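Local coordinates for DUF4595 domain-containing protein (PDB 3TZG), which is of unknown function but folds as a porin-like antiparallel beta barrel and belongs to a family of the membrane beta-barrel clan, at residues I163-N168 and T198-D203; L133-E138 and L194-A199; T155-D160 and Y174-D179; P228-V233 and R243-Y248. All blocks are in the same frame, centred on the assembly; numbering follows the deposited sequence.

Interaction 1 (I163-N168 and T198-D203); sequences INYQAN and TALPND
A short, weakly bonded antiparallel pairing joins residues 163-168 to residues 198-203, where the chain enters strand 199-208 of the porin-like beta barrel. Two backbone bonds zip it together: Leu200 N donates to Ile163 O over 3.1 Å, and Tyr165 N reaches Thr198 O at 3.0 Å in the plane of that carbonyl. Between these rungs Asn164 faces Ala199 in a non-hydrogen-bonded pair.

The tight part is made by Tyr165 and Leu200. The Tyr165 ring stands in the crowded position between backbone N and carbonyl carbon (chi1 76°), which swings it back toward the partner segment, and Leu200 crosses it at about a right angle, with CG 3.5 Å from Tyr165 CD1. A branched aliphatic residue suits this place because CG and both methyls can spread along the ring carbons CD1 and CE1. Pro228 adds to the packing on Tyr165 and Leu200, and the phenol oxygen is held by Leu171 N.

The other side is looser and more polar. Exposed Asn164 meets mainly the methyl of Thr198, through its amide oxygen, and poorly ordered Gln166 barely reaches the Thr198 hydroxyl. At the far end the pairing gives way to a water, which accepts from Ile163 N and donates to Leu200 O and, at 2.7 Å, to Asn202 OD1.

Interaction 2 (L133-E138 and L194-A199); sequences LGRLKE and LRNRTA
With CG anti to the backbone N (chi1 -173°), Asn196 sends its amide across to the turn at Leu133-Gly134, while chi2 of -39° aims its NH2 at the 133-138 segment and its oxygen back at its own. Asn196 ND2 donates to Leu133 O over 2.8 Å, almost straight at 174°, although the donor sits above the carbonyl plane. Asn196 OD1 accepts in its own plane from Thr198 N and Ala199 N, each at 3.0 Å, the first bond closing an Asx turn and the second widening it into an Asx motif. Gly134, at a positive phi, lets the backbones close to 4.9 Å between its CA and Asn196 CA; having no side chain, it leaves Asn196 CB room to come up against its carbonyl oxygen. Beside the amide, Arg135 runs the same way and lays CG on the Ala199 methyl at 3.6 Å, its charged end going to Asp131. Three bonds therefore grip one neutral amide and should fix its rotation, so asparagine, donor and acceptor at once, can shape its own turn while tying it to the hairpin loop before strand 136-145.

Interaction 3 (T155-D160 and Y174-D179); sequences TYYNYD and YVIDYD
Tyr157 and Asp177 carry this buried contact, in which a strand meets an irregular chain. The phenol tip of Tyr157 comes end-on to the backbone at Ile176 and Asp177, its OH 3.4 Å from Ile176 CA and 3.0 Å from Asp177 N, while Ile176 crosses the tyrosine at about a right angle. Beside it, Thr155 OG1 lies 3.2 Å from Asp177 OD1, at best a weak bond. Two waters add to this shell: one is hydrogen-bonded to Tyr157 OH and donates to Val175 O at 2.7 Å, and another probably donates to Asp177 OD2. A long tyrosine suits the place, because its ring lies among apolar side chains while its hydroxyl meets polar backbone. In the next shell, Ile204 packs on Thr155 and Tyr157, Tyr206 and Thr141 border Asp177, and Tyr128 OH bonds to Asp177 O. The segment 174-179 thus lies against strands 136-145, 150-158 and 199-208, with Phe187 of helix 181-188 packed on Ile176 and strand 227-235 touching Val175.

Interaction 4 (P228-V233 and R243-Y248); sequences PVRIEV and RIDLSY
Strands 227-235 and 239-247 form a beta hairpin of the barrel; their parts 230-233 and 243-247 run antiparallel at 171°, with axes approaching to 4.7 Å. Ile231 and Ile244 make the hydrogen-bonded pair: Ile231 N meets Ile244 O, and Ile244 N returns to Ile231 O, each over 2.8 Å. Their side chains share one face, where the contact is a fit of branches. The Ile231 tip, CD1, reaches diagonally across to Leu246 CD1 on the partner strand at 3.9 Å, and that same leucine methyl also lodges against the Pro228 carbonyl. Bulky aliphatic residues suit this buried face, which Tyr221 and Val13 extend.

The face bearing Arg230, Glu232, Arg243 and Asp245 is built from charged side chains, three of them long. Arg243 stretches out from CG to NE alongside Glu232, whereas Arg230 bends at chi3 (-87°) and crosses Arg243 obliquely, bringing its NH2 over one face of the Arg243 guanidinium. The two like charges are probably tolerated because carboxylates flank them: Glu232 OE2 lies 3.2 Å from Arg230 NH1, well out of the guanidinium plane, Asp245 OD1 makes a long salt bridge to Arg230 NE, and Asp245 OD2 a weak one to Arg243 NE.

Past the corner at Val229, the hollow between Pro228 and Val229 takes the edge of the Tyr248 ring. Val229 CG1 touches its CE1 at 3.9 Å, and Tyr248 OH donates to Pro228 O over 2.8 Å.

Interaction 3 is the buried contact of the set, while interactions 1, 2 and 4 are partly buried and nearer the surface. Interactions 1 and 2 share Thr198 and Ala199, so backbone pairing on one side and side-chain amide bonding on the other act on one piece of chain. Interaction 3 meets both: Asn158 pairs with Asn202 and Asp203, and Tyr157 with Lys137, along neighbouring strands. Interaction 4 alone joins two long consecutive strands, with an ionic network on one face; its apolar face meets Val175 and Tyr174 of interaction 3, and Pro228 packs on Tyr165 of interaction 1. Interactions 2 and 4 do not touch.

Interaction 1 (I163-N168 and T198-D203)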
loop_
_atom_site.group_PDB
_atom_site.type_symbol
_atom_site.label_atom_id
_atom_site.label_comp_id
_atom_site.label_asym_id
_atom_site.label_seq_id
_atom_site.Cartn_x
_atom_site.Cartn_y
_atom_site.Cartn_z
ATOM N N ILE A 163 -2.143 19.405 -2.512
ATOM C CA ILE A 163 -3.280 18.769 -1.858
ATOM C C ILE A 163 -2.765 18.188 -0.551
ATOM O O ILE A 163 -1.823 17.393 -0.530
ATOM C CB ILE A 163 -3.947 17.726 -2.787
ATOM C CG1 ILE A 163 -4.520 18.454 -4.031
ATOM C CG2 ILE A 163 -5.061 16.960 -2.033
ATOM C CD1 ILE A 163 -4.751 17.634 -5.208
ATOM N N ASN A 164 -3.336 18.662 0.542
ATOM C CA ASN A 164 -2.961 18.249 1.889
ATOM C C ASN A 164 -4.190 17.838 2.644
ATOM O O ASN A 164 -5.282 18.370 2.421
ATOM C CB ASN A 164 -2.210 19.367 2.631
ATOM C CG ASN A 164 -0.896 19.705 1.972
ATOM O OD1 ASN A 164 0.107 18.975 2.091
ATOM N ND2 ASN A 164 -0.890 20.798 1.213
ATOM N N TYR A 165 -4.012 16.864 3.514
ATOM C CA TYR A 165 -5.089 16.341 4.313
ATOM C C TYR A 165 -4.612 16.121 5.730
ATOM O O TYR A 165 -3.402 16.133 6.003
ATOM C CB TYR A 165 -5.610 15.028 3.692
ATOM C CG TYR A 165 -4.714 13.824 3.929
ATOM C CD1 TYR A 165 -3.596 13.595 3.135
ATOM C CD2 TYR A 165 -4.994 12.908 4.936
ATOM C CE1 TYR A 165 -2.752 12.516 3.363
ATOM C CE2 TYR A 165 -4.155 11.819 5.175
ATOM C CZ TYR A 165 -3.040 11.620 4.375
ATOM O OH TYR A 165 -2.211 10.544 4.569
ATOM N N GLN A 166 -5.572 15.862 6.615
ATOM C CA GLN A 166 -5.324 15.509 8.001
ATOM C C GLN A 166 -6.236 14.345 8.337
ATOM O O GLN A 166 -7.454 14.482 8.235
ATOM C CB GLN A 166 -5.535 16.703 8.924
ATOM C CG GLN A 166 -4.653 16.693 10.183
ATOM C CD GLN A 166 -3.239 17.180 9.936
ATOM O OE1 GLN A 166 -2.266 16.431 10.084
ATOM N NE2 GLN A 166 -3.087 18.456 9.576
ATOM N N ALA A 167 -5.646 13.162 8.588
ATOM C CA ALA A 167 -6.347 11.933 8.947
ATOM C C ALA A 167 -5.430 11.062 9.785
ATOM O O ALA A 167 -4.214 11.286 9.804
ATOM C CB ALA A 167 -6.814 11.205 7.699
ATOM N N ASN A 168 -6.004 10.090 10.498
ATOM C CA ASN A 168 -5.252 9.162 11.352
ATOM C C ASN A 168 -4.454 8.145 10.492
ATOM O O ASN A 168 -3.373 7.730 10.894
ATOM C CB ASN A 168 -6.197 8.439 12.305
ATOM C CG ASN A 168 -7.116 7.436 11.650
ATOM O OD1 ASN A 168 -7.913 7.751 10.770
ATOM N ND2 ASN A 168 -7.005 6.191 12.053
ATOM N N THR A 198 0.950 13.705 5.217
ATOM C CA THR A 198 0.060 14.817 4.939
ATOM C C THR A 198 -0.209 15.077 3.441
ATOM O O THR A 198 -1.295 15.543 3.112
ATOM C CB THR A 198 0.759 16.037 5.571
ATOM O OG1 THR A 198 0.247 16.144 6.884
ATOM C CG2 THR A 198 0.563 17.353 4.827
ATOM N N ALA A 199 0.780 14.897 2.565
ATOM C CA ALA A 199 0.631 15.231 1.138
ATOM C C ALA A 199 -0.070 14.135 0.341
ATOM O O ALA A 199 0.092 12.965 0.665
ATOM C CB ALA A 199 2.004 15.478 0.531
ATOM N N LEU A 200 -0.801 14.517 -0.733
ATOM C CA LEU A 200 -1.454 13.597 -1.676
ATOM C C LEU A 200 -1.054 13.944 -3.114
ATOM O O LEU A 200 -1.130 15.125 -3.473
ATOM C CB LEU A 200 -2.978 13.597 -1.545
ATOM C CG LEU A 200 -3.563 12.920 -0.307
ATOM C CD1 LEU A 200 -5.068 13.207 -0.165
ATOM C CD2 LEU A 200 -3.225 11.447 -0.288
ATOM N N PRO A 201 -0.614 12.967 -3.955
ATOM C CA PRO A 201 -0.233 13.322 -5.322
ATOM C C PRO A 201 -1.447 13.666 -6.185
ATOM O O PRO A 201 -2.478 12.995 -6.095
ATOM C CB PRO A 201 0.475 12.057 -5.822
ATOM C CG PRO A 201 -0.188 10.949 -5.081
ATOM C CD PRO A 201 -0.473 11.510 -3.721
ATOM N N ASN A 202 -1.343 14.718 -7.000
ATOM C CA ASN A 202 -2.435 15.097 -7.904
ATOM C C ASN A 202 -2.341 14.325 -9.222
ATOM O O ASN A 202 -3.367 14.045 -9.833
ATOM C CB ASN A 202 -2.462 16.592 -8.158
ATOM C CG ASN A 202 -1.159 17.230 -8.496
ATOM O OD1 ASN A 202 -0.400 17.649 -7.627
ATOM N ND2 ASN A 202 -0.955 17.463 -9.756
ATOM N N ASP A 203 -1.133 13.927 -9.628
ATOM C CA ASP A 203 -0.901 13.181 -10.876
ATOM C C ASP A 203 0.189 12.113 -10.689
ATOM O O ASP A 203 1.091 12.270 -9.861
ATOM C CB ASP A 203 -0.536 14.140 -12.017
ATOM C CG ASP A 203 -1.724 15.032 -12.402
ATOM O OD1 ASP A 203 -2.662 14.525 -13.066
ATOM O OD2 ASP A 203 -1.740 16.217 -11.986
HETATM O O HOH W 1 -0.992 17.626 -4.942
#

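Interaction 2 (L133-E138 and L194-A199)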
loop_
_atom_site.group_PDB
_atom_site.type_symbol
_atom_site.label_atom_id
_atom_site.label_comp_id
_atom_site.label_asym_id
_atom_site.label_seq_id
_atom_site.Cartn_x
_atom_site.Cartn_y
_atom_site.Cartn_z
ATOM N N LEU A 133 10.721 17.709 1.483
ATOM C CA LEU A 133 9.507 17.859 2.287
ATOM C C LEU A 133 8.922 16.507 2.762
ATOM O O LEU A 133 7.880 16.503 3.419
ATOM C CB LEU A 133 8.439 18.625 1.502
ATOM C CG LEU A 133 8.464 20.143 1.660
ATOM C CD1 LEU A 133 9.605 20.778 0.856
ATOM C CD2 LEU A 133 7.170 20.743 1.168
ATOM N N GLY A 134 9.595 15.402 2.465
ATOM C CA GLY A 134 9.143 14.083 2.875
ATOM C C GLY A 134 8.112 13.436 1.970
ATOM O O GLY A 134 7.614 12.348 2.283
ATOM N N ARG A 135 7.799 14.091 0.844
ATOM C CA ARG A 135 6.838 13.606 -0.147
ATOM C C ARG A 135 7.432 12.506 -0.992
ATOM O O ARG A 135 8.572 12.639 -1.419
ATOM C CB ARG A 135 6.363 14.757 -1.056
ATOM C CG ARG A 135 5.539 15.788 -0.303
ATOM C CD ARG A 135 5.148 16.935 -1.184
ATOM N NE ARG A 135 6.309 17.678 -1.669
ATOM C CZ ARG A 135 6.237 18.839 -2.306
ATOM N NH1 ARG A 135 5.062 19.425 -2.502
ATOM N NH2 ARG A 135 7.338 19.442 -2.722
ATOM N N LEU A 136 6.661 11.423 -1.254
ATOM C CA LEU A 136 7.132 10.312 -2.101
ATOM C C LEU A 136 7.171 10.780 -3.563
ATOM O O LEU A 136 6.120 11.091 -4.132
ATOM C CB LEU A 136 6.233 9.077 -1.920
ATOM C CG LEU A 136 6.546 7.877 -2.792
ATOM C CD1 LEU A 136 7.935 7.349 -2.501
ATOM C CD2 LEU A 136 5.527 6.811 -2.602
ATOM N N LYS A 137 8.377 10.887 -4.146
ATOM C CA LYS A 137 8.542 11.434 -5.492
ATOM C C LYS A 137 8.638 10.364 -6.550
ATOM O O LYS A 137 8.090 10.552 -7.644
ATOM C CB LYS A 137 9.766 12.347 -5.580
ATOM C CG LYS A 137 9.395 13.806 -5.198
ATOM C CD LYS A 137 8.533 14.558 -6.284
ATOM C CE LYS A 137 8.079 15.941 -5.911
ATOM N NZ LYS A 137 9.211 16.878 -5.608
ATOM N N GLU A 138 9.312 9.246 -6.238
ATOM C CA GLU A 138 9.517 8.144 -7.191
ATOM C C GLU A 138 9.555 6.807 -6.522
ATOM O O GLU A 138 10.032 6.683 -5.388
ATOM C CB GLU A 138 10.826 8.307 -7.962
ATOM C CG GLU A 138 10.954 9.537 -8.816
ATOM C CD GLU A 138 12.350 9.736 -9.363
ATOM O OE1 GLU A 138 13.173 8.794 -9.309
ATOM O OE2 GLU A 138 12.600 10.836 -9.904
ATOM N N LEU A 194 7.180 7.324 8.363
ATOM C CA LEU A 194 7.387 8.343 7.343
ATOM C C LEU A 194 7.248 9.764 7.896
ATOM O O LEU A 194 6.309 10.074 8.636
ATOM C CB LEU A 194 6.382 8.140 6.212
ATOM C CG LEU A 194 6.689 7.133 5.104
ATOM C CD1 LEU A 194 7.123 5.768 5.625
ATOM C CD2 LEU A 194 5.496 7.011 4.180
ATOM N N ARG A 195 8.196 10.624 7.493
ATOM C CA ARG A 195 8.337 12.032 7.851
ATOM C C ARG A 195 7.076 12.859 7.417
ATOM O O ARG A 195 6.653 13.737 8.173
ATOM C CB ARG A 195 9.633 12.564 7.189
ATOM C CG ARG A 195 10.004 14.019 7.447
ATOM C CD ARG A 195 11.415 14.366 6.967
ATOM N NE ARG A 195 12.411 14.333 8.041
ATOM C CZ ARG A 195 13.211 13.303 8.301
ATOM N NH1 ARG A 195 13.158 12.208 7.555
ATOM N NH2 ARG A 195 14.078 13.365 9.298
ATOM N N ASN A 196 6.460 12.559 6.237
ATOM C CA ASN A 196 5.294 13.312 5.732
ATOM C C ASN A 196 4.123 12.386 5.431
ATOM O O ASN A 196 4.084 11.718 4.415
ATOM C CB ASN A 196 5.678 14.105 4.478
ATOM C CG ASN A 196 4.645 15.054 3.920
ATOM O OD1 ASN A 196 3.440 14.794 3.887
ATOM N ND2 ASN A 196 5.115 16.147 3.370
ATOM N N ARG A 197 3.128 12.431 6.297
ATOM C CA ARG A 197 1.900 11.643 6.242
ATOM C C ARG A 197 0.679 12.607 5.948
ATOM O O ARG A 197 -0.470 12.309 6.288
ATOM C CB ARG A 197 1.800 10.929 7.615
ATOM C CG ARG A 197 0.869 9.733 7.693
ATOM C CD ARG A 197 0.941 8.999 9.039
ATOM N NE ARG A 197 0.657 9.839 10.211
ATOM C CZ ARG A 197 -0.558 10.250 10.577
ATOM N NH1 ARG A 197 -1.622 9.966 9.826
ATOM N NH2 ARG A 197 -0.715 10.985 11.675
ATOM N N THR A 198 0.950 13.705 5.217
ATOM C CA THR A 198 0.060 14.817 4.939
ATOM C C THR A 198 -0.209 15.077 3.441
ATOM O O THR A 198 -1.295 15.543 3.112
ATOM C CB THR A 198 0.759 16.037 5.571
ATOM O OG1 THR A 198 0.247 16.144 6.884
ATOM C CG2 THR A 198 0.563 17.353 4.827
ATOM N N ALA A 199 0.780 14.897 2.565
ATOM C CA ALA A 199 0.631 15.231 1.138
ATOM C C ALA A 199 -0.070 14.135 0.341
ATOM O O ALA A 199 0.092 12.965 0.665
ATOM C CB ALA A 199 2.004 15.478 0.531
#

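Interaction 3 (T155-D160 and Y174-D179)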
loop_
_atom_site.group_PDB
_atom_site.type_symbol
_atom_site.label_atom_id
_atom_site.label_comp_id
_atom_site.label_asym_id
_atom_site.label_seq_id
_atom_site.Cartn_x
_atom_site.Cartn_y
_atom_site.Cartn_z
ATOM N N THR A 155 7.781 4.767 -11.246
ATOM C CA THR A 155 6.581 5.585 -10.986
ATOM C C THR A 155 6.999 7.003 -10.479
ATOM O O THR A 155 7.855 7.125 -9.607
ATOM C CB THR A 155 5.672 4.869 -10.002
ATOM O OG1 THR A 155 5.386 3.554 -10.471
ATOM C CG2 THR A 155 4.397 5.582 -9.787
ATOM N N TYR A 156 6.426 8.064 -11.067
ATOM C CA TYR A 156 6.750 9.443 -10.682
ATOM C C TYR A 156 5.497 10.122 -10.119
ATOM O O TYR A 156 4.421 9.955 -10.679
ATOM C CB TYR A 156 7.334 10.239 -11.877
ATOM C CG TYR A 156 8.550 9.608 -12.519
ATOM C CD1 TYR A 156 8.419 8.654 -13.528
ATOM C CD2 TYR A 156 9.835 9.992 -12.153
ATOM C CE1 TYR A 156 9.534 8.114 -14.166
ATOM C CE2 TYR A 156 10.962 9.425 -12.757
ATOM C CZ TYR A 156 10.803 8.496 -13.770
ATOM O OH TYR A 156 11.902 7.901 -14.352
ATOM N N TYR A 157 5.628 10.884 -9.019
ATOM C CA TYR A 157 4.478 11.554 -8.380
ATOM C C TYR A 157 4.621 13.053 -8.395
ATOM O O TYR A 157 5.665 13.590 -8.023
ATOM C CB TYR A 157 4.299 11.089 -6.914
ATOM C CG TYR A 157 3.984 9.620 -6.795
ATOM C CD1 TYR A 157 2.684 9.154 -6.954
ATOM C CD2 TYR A 157 4.995 8.687 -6.627
ATOM C CE1 TYR A 157 2.394 7.792 -6.926
ATOM C CE2 TYR A 157 4.720 7.321 -6.594
ATOM C CZ TYR A 157 3.416 6.877 -6.725
ATOM O OH TYR A 157 3.142 5.528 -6.677
ATOM N N ASN A 158 3.536 13.731 -8.752
ATOM C CA ASN A 158 3.488 15.193 -8.807
ATOM C C ASN A 158 2.565 15.741 -7.683
ATOM O O ASN A 158 1.477 15.208 -7.481
ATOM C CB ASN A 158 3.017 15.646 -10.182
ATOM C CG ASN A 158 3.009 17.135 -10.324
ATOM O OD1 ASN A 158 2.056 17.823 -9.920
ATOM N ND2 ASN A 158 4.091 17.671 -10.863
ATOM N N TYR A 159 3.012 16.825 -6.992
ATOM C CA TYR A 159 2.338 17.498 -5.871
ATOM C C TYR A 159 2.165 19.022 -6.120
ATOM O O TYR A 159 2.063 19.800 -5.156
ATOM C CB TYR A 159 3.160 17.284 -4.589
ATOM C CG TYR A 159 3.326 15.832 -4.212
ATOM C CD1 TYR A 159 2.385 15.186 -3.411
ATOM C CD2 TYR A 159 4.446 15.110 -4.616
ATOM C CE1 TYR A 159 2.531 13.841 -3.060
ATOM C CE2 TYR A 159 4.594 13.764 -4.286
ATOM C CZ TYR A 159 3.633 13.134 -3.512
ATOM O OH TYR A 159 3.806 11.830 -3.170
ATOM N N ASP A 160 2.143 19.460 -7.402
ATOM C CA ASP A 160 2.085 20.888 -7.740
ATOM C C ASP A 160 0.780 21.530 -7.289
ATOM O O ASP A 160 0.786 22.719 -6.993
ATOM C CB ASP A 160 2.285 21.112 -9.249
ATOM C CG ASP A 160 3.658 20.684 -9.756
ATOM O OD1 ASP A 160 4.601 20.573 -8.920
ATOM O OD2 ASP A 160 3.795 20.457 -10.984
ATOM N N TYR A 174 -3.733 4.447 -0.616
ATOM C CA TYR A 174 -4.813 4.167 -1.545
ATOM C C TYR A 174 -4.433 4.562 -2.971
ATOM O O TYR A 174 -5.168 4.172 -3.882
ATOM C CB TYR A 174 -6.112 4.867 -1.110
ATOM C CG TYR A 174 -6.760 4.220 0.099
ATOM C CD1 TYR A 174 -7.383 2.979 0.001
ATOM C CD2 TYR A 174 -6.710 4.825 1.351
ATOM C CE1 TYR A 174 -7.925 2.349 1.118
ATOM C CE2 TYR A 174 -7.246 4.202 2.480
ATOM C CZ TYR A 174 -7.856 2.963 2.359
ATOM O OH TYR A 174 -8.439 2.337 3.448
ATOM N N VAL A 175 -3.280 5.267 -3.193
ATOM C CA VAL A 175 -2.861 5.683 -4.549
ATOM C C VAL A 175 -1.397 5.295 -4.915
ATOM O O VAL A 175 -1.067 5.259 -6.108
ATOM C CB VAL A 175 -3.020 7.199 -4.769
ATOM C CG1 VAL A 175 -4.474 7.627 -4.672
ATOM C CG2 VAL A 175 -2.144 8.023 -3.829
ATOM N N ILE A 176 -0.516 5.062 -3.933
ATOM C CA ILE A 176 0.895 4.781 -4.283
ATOM C C ILE A 176 1.080 3.301 -4.686
ATOM O O ILE A 176 0.154 2.479 -4.562
ATOM C CB ILE A 176 1.923 5.202 -3.208
ATOM C CG1 ILE A 176 1.841 4.304 -1.963
ATOM C CG2 ILE A 176 1.711 6.712 -2.911
ATOM C CD1 ILE A 176 2.772 4.615 -0.860
ATOM N N ASP A 177 2.275 3.040 -5.283
ATOM C CA ASP A 177 2.784 1.800 -5.876
ATOM C C ASP A 177 3.395 0.910 -4.839
ATOM O O ASP A 177 4.413 1.281 -4.267
ATOM C CB ASP A 177 3.860 2.181 -6.907
ATOM C CG ASP A 177 3.918 1.324 -8.137
ATOM O OD1 ASP A 177 3.180 1.625 -9.101
ATOM O OD2 ASP A 177 4.744 0.393 -8.169
ATOM N N TYR A 178 2.820 -0.271 -4.602
ATOM C CA TYR A 178 3.344 -1.252 -3.634
ATOM C C TYR A 178 3.069 -2.694 -4.138
ATOM O O TYR A 178 2.248 -2.906 -5.041
ATOM C CB TYR A 178 2.757 -1.026 -2.219
ATOM C CG TYR A 178 1.249 -1.060 -2.199
ATOM C CD1 TYR A 178 0.559 -2.266 -2.217
ATOM C CD2 TYR A 178 0.507 0.114 -2.222
ATOM C CE1 TYR A 178 -0.826 -2.305 -2.314
ATOM C CE2 TYR A 178 -0.881 0.087 -2.264
ATOM C CZ TYR A 178 -1.548 -1.128 -2.305
ATOM O OH TYR A 178 -2.923 -1.180 -2.345
ATOM N N ASP A 179 3.757 -3.679 -3.550
ATOM C CA ASP A 179 3.551 -5.059 -3.945
ATOM C C ASP A 179 2.836 -5.824 -2.801
ATOM O O ASP A 179 3.430 -6.071 -1.752
ATOM C CB ASP A 179 4.901 -5.697 -4.332
ATOM C CG ASP A 179 4.884 -7.208 -4.366
ATOM O OD1 ASP A 179 4.116 -7.777 -5.192
ATOM O OD2 ASP A 179 5.590 -7.826 -3.521
HETATM O O HOH W 2 7.444 1.179 -9.346
HETATM O O HOH W 3 0.872 4.394 -7.712
#

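Interaction 4 (P228-V233 and R243-Y248)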
loop_
_atom_site.group_PDB
_atom_site.type_symbol
_atom_site.label_atom_id
_atom_site.label_comp_id
_atom_site.label_asym_id
_atom_site.label_seq_id
_atom_site.Cartn_x
_atom_site.Cartn_y
_atom_site.Cartn_z
ATOM N N PRO A 228 -10.190 13.864 3.301
ATOM C CA PRO A 228 -10.604 13.291 2.013
ATOM C C PRO A 228 -11.727 12.269 2.194
ATOM O O PRO A 228 -11.535 11.222 2.841
ATOM C CB PRO A 228 -9.324 12.637 1.489
ATOM C CG PRO A 228 -8.243 13.129 2.322
ATOM C CD PRO A 228 -8.823 13.437 3.652
ATOM N N VAL A 229 -12.903 12.578 1.623
ATOM C CA VAL A 229 -14.074 11.703 1.752
ATOM C C VAL A 229 -14.258 10.886 0.467
ATOM O O VAL A 229 -15.068 9.959 0.451
ATOM C CB VAL A 229 -15.367 12.451 2.149
ATOM C CG1 VAL A 229 -15.294 12.860 3.604
ATOM C CG2 VAL A 229 -15.641 13.660 1.261
ATOM N N ARG A 230 -13.474 11.193 -0.585
ATOM C CA ARG A 230 -13.463 10.411 -1.819
ATOM C C ARG A 230 -12.101 10.522 -2.513
ATOM O O ARG A 230 -11.614 11.630 -2.766
ATOM C CB ARG A 230 -14.585 10.805 -2.795
ATOM C CG ARG A 230 -14.656 9.830 -3.955
ATOM C CD ARG A 230 -15.221 10.418 -5.193
ATOM N NE ARG A 230 -16.673 10.342 -5.247
ATOM C CZ ARG A 230 -17.400 10.872 -6.232
ATOM N NH1 ARG A 230 -16.803 11.558 -7.224
ATOM N NH2 ARG A 230 -18.728 10.776 -6.211
ATOM N N ILE A 231 -11.517 9.362 -2.845
ATOM C CA ILE A 231 -10.255 9.245 -3.582
ATOM C C ILE A 231 -10.552 8.568 -4.914
ATOM O O ILE A 231 -11.127 7.484 -4.922
ATOM C CB ILE A 231 -9.151 8.496 -2.789
ATOM C CG1 ILE A 231 -8.914 9.138 -1.383
ATOM C CG2 ILE A 231 -7.860 8.457 -3.613
ATOM C CD1 ILE A 231 -7.942 8.420 -0.500
ATOM N N GLU A 232 -10.205 9.224 -6.031
ATOM C CA GLU A 232 -10.433 8.687 -7.381
ATOM C C GLU A 232 -9.189 8.726 -8.215
ATOM O O GLU A 232 -8.403 9.658 -8.090
ATOM C CB GLU A 232 -11.522 9.460 -8.123
ATOM C CG GLU A 232 -12.932 9.073 -7.764
ATOM C CD GLU A 232 -13.987 9.836 -8.535
ATOM O OE1 GLU A 232 -13.724 10.998 -8.928
ATOM O OE2 GLU A 232 -15.099 9.282 -8.713
ATOM N N VAL A 233 -9.014 7.736 -9.086
ATOM C CA VAL A 233 -7.870 7.704 -9.996
ATOM C C VAL A 233 -8.455 7.538 -11.407
ATOM O O VAL A 233 -9.157 6.561 -11.690
ATOM C CB VAL A 233 -6.808 6.633 -9.610
ATOM C CG1 VAL A 233 -5.683 6.577 -10.650
ATOM C CG2 VAL A 233 -6.238 6.913 -8.211
ATOM N N ARG A 243 -12.142 4.066 -7.134
ATOM C CA ARG A 243 -12.882 5.006 -6.305
ATOM C C ARG A 243 -12.986 4.438 -4.877
ATOM O O ARG A 243 -13.549 3.366 -4.671
ATOM C CB ARG A 243 -14.260 5.314 -6.909
ATOM C CG ARG A 243 -15.078 6.310 -6.115
ATOM C CD ARG A 243 -16.437 6.387 -6.737
ATOM N NE ARG A 243 -17.441 6.974 -5.872
ATOM C CZ ARG A 243 -18.645 7.327 -6.289
ATOM N NH1 ARG A 243 -18.973 7.208 -7.572
ATOM N NH2 ARG A 243 -19.509 7.870 -5.444
ATOM N N ILE A 244 -12.427 5.165 -3.913
ATOM C CA ILE A 244 -12.491 4.824 -2.498
ATOM C C ILE A 244 -13.253 5.921 -1.791
ATOM O O ILE A 244 -12.903 7.089 -1.921
ATOM C CB ILE A 244 -11.084 4.587 -1.882
ATOM C CG1 ILE A 244 -10.459 3.282 -2.444
ATOM C CG2 ILE A 244 -11.120 4.549 -0.348
ATOM C CD1 ILE A 244 -9.365 3.545 -3.433
ATOM N N ASP A 245 -14.322 5.553 -1.092
ATOM C CA ASP A 245 -15.122 6.506 -0.319
ATOM C C ASP A 245 -14.782 6.323 1.163
ATOM O O ASP A 245 -14.637 5.186 1.608
ATOM C CB ASP A 245 -16.624 6.329 -0.607
ATOM C CG ASP A 245 -17.095 6.879 -1.954
ATOM O OD1 ASP A 245 -16.673 7.989 -2.322
ATOM O OD2 ASP A 245 -17.993 6.266 -2.563
ATOM N N LEU A 246 -14.564 7.418 1.900
ATOM C CA LEU A 246 -14.173 7.338 3.310
ATOM C C LEU A 246 -15.087 8.155 4.215
ATOM O O LEU A 246 -15.544 9.253 3.845
ATOM C CB LEU A 246 -12.721 7.815 3.518
ATOM C CG LEU A 246 -11.624 7.090 2.749
ATOM C CD1 LEU A 246 -11.236 7.870 1.519
ATOM C CD2 LEU A 246 -10.414 6.954 3.587
ATOM N N SER A 247 -15.334 7.630 5.425
ATOM C CA SER A 247 -16.173 8.287 6.429
ATOM C C SER A 247 -15.372 8.501 7.696
ATOM O O SER A 247 -14.527 7.671 8.047
ATOM C CB SER A 247 -17.424 7.465 6.708
ATOM O OG SER A 247 -18.223 8.062 7.715
ATOM N N TYR A 248 -15.654 9.610 8.388
ATOM C CA TYR A 248 -14.979 9.994 9.629
ATOM C C TYR A 248 -15.993 10.109 10.781
ATOM O O TYR A 248 -15.622 10.530 11.879
ATOM C CB TYR A 248 -14.223 11.316 9.418
ATOM C CG TYR A 248 -13.175 11.257 8.327
ATOM C CD1 TYR A 248 -13.523 11.419 6.988
ATOM C CD2 TYR A 248 -11.829 11.051 8.633
ATOM C CE1 TYR A 248 -12.571 11.318 5.979
ATOM C CE2 TYR A 248 -10.863 10.981 7.631
ATOM C CZ TYR A 248 -11.241 11.117 6.309
ATOM O OH TYR A 248 -10.295 11.087 5.330
#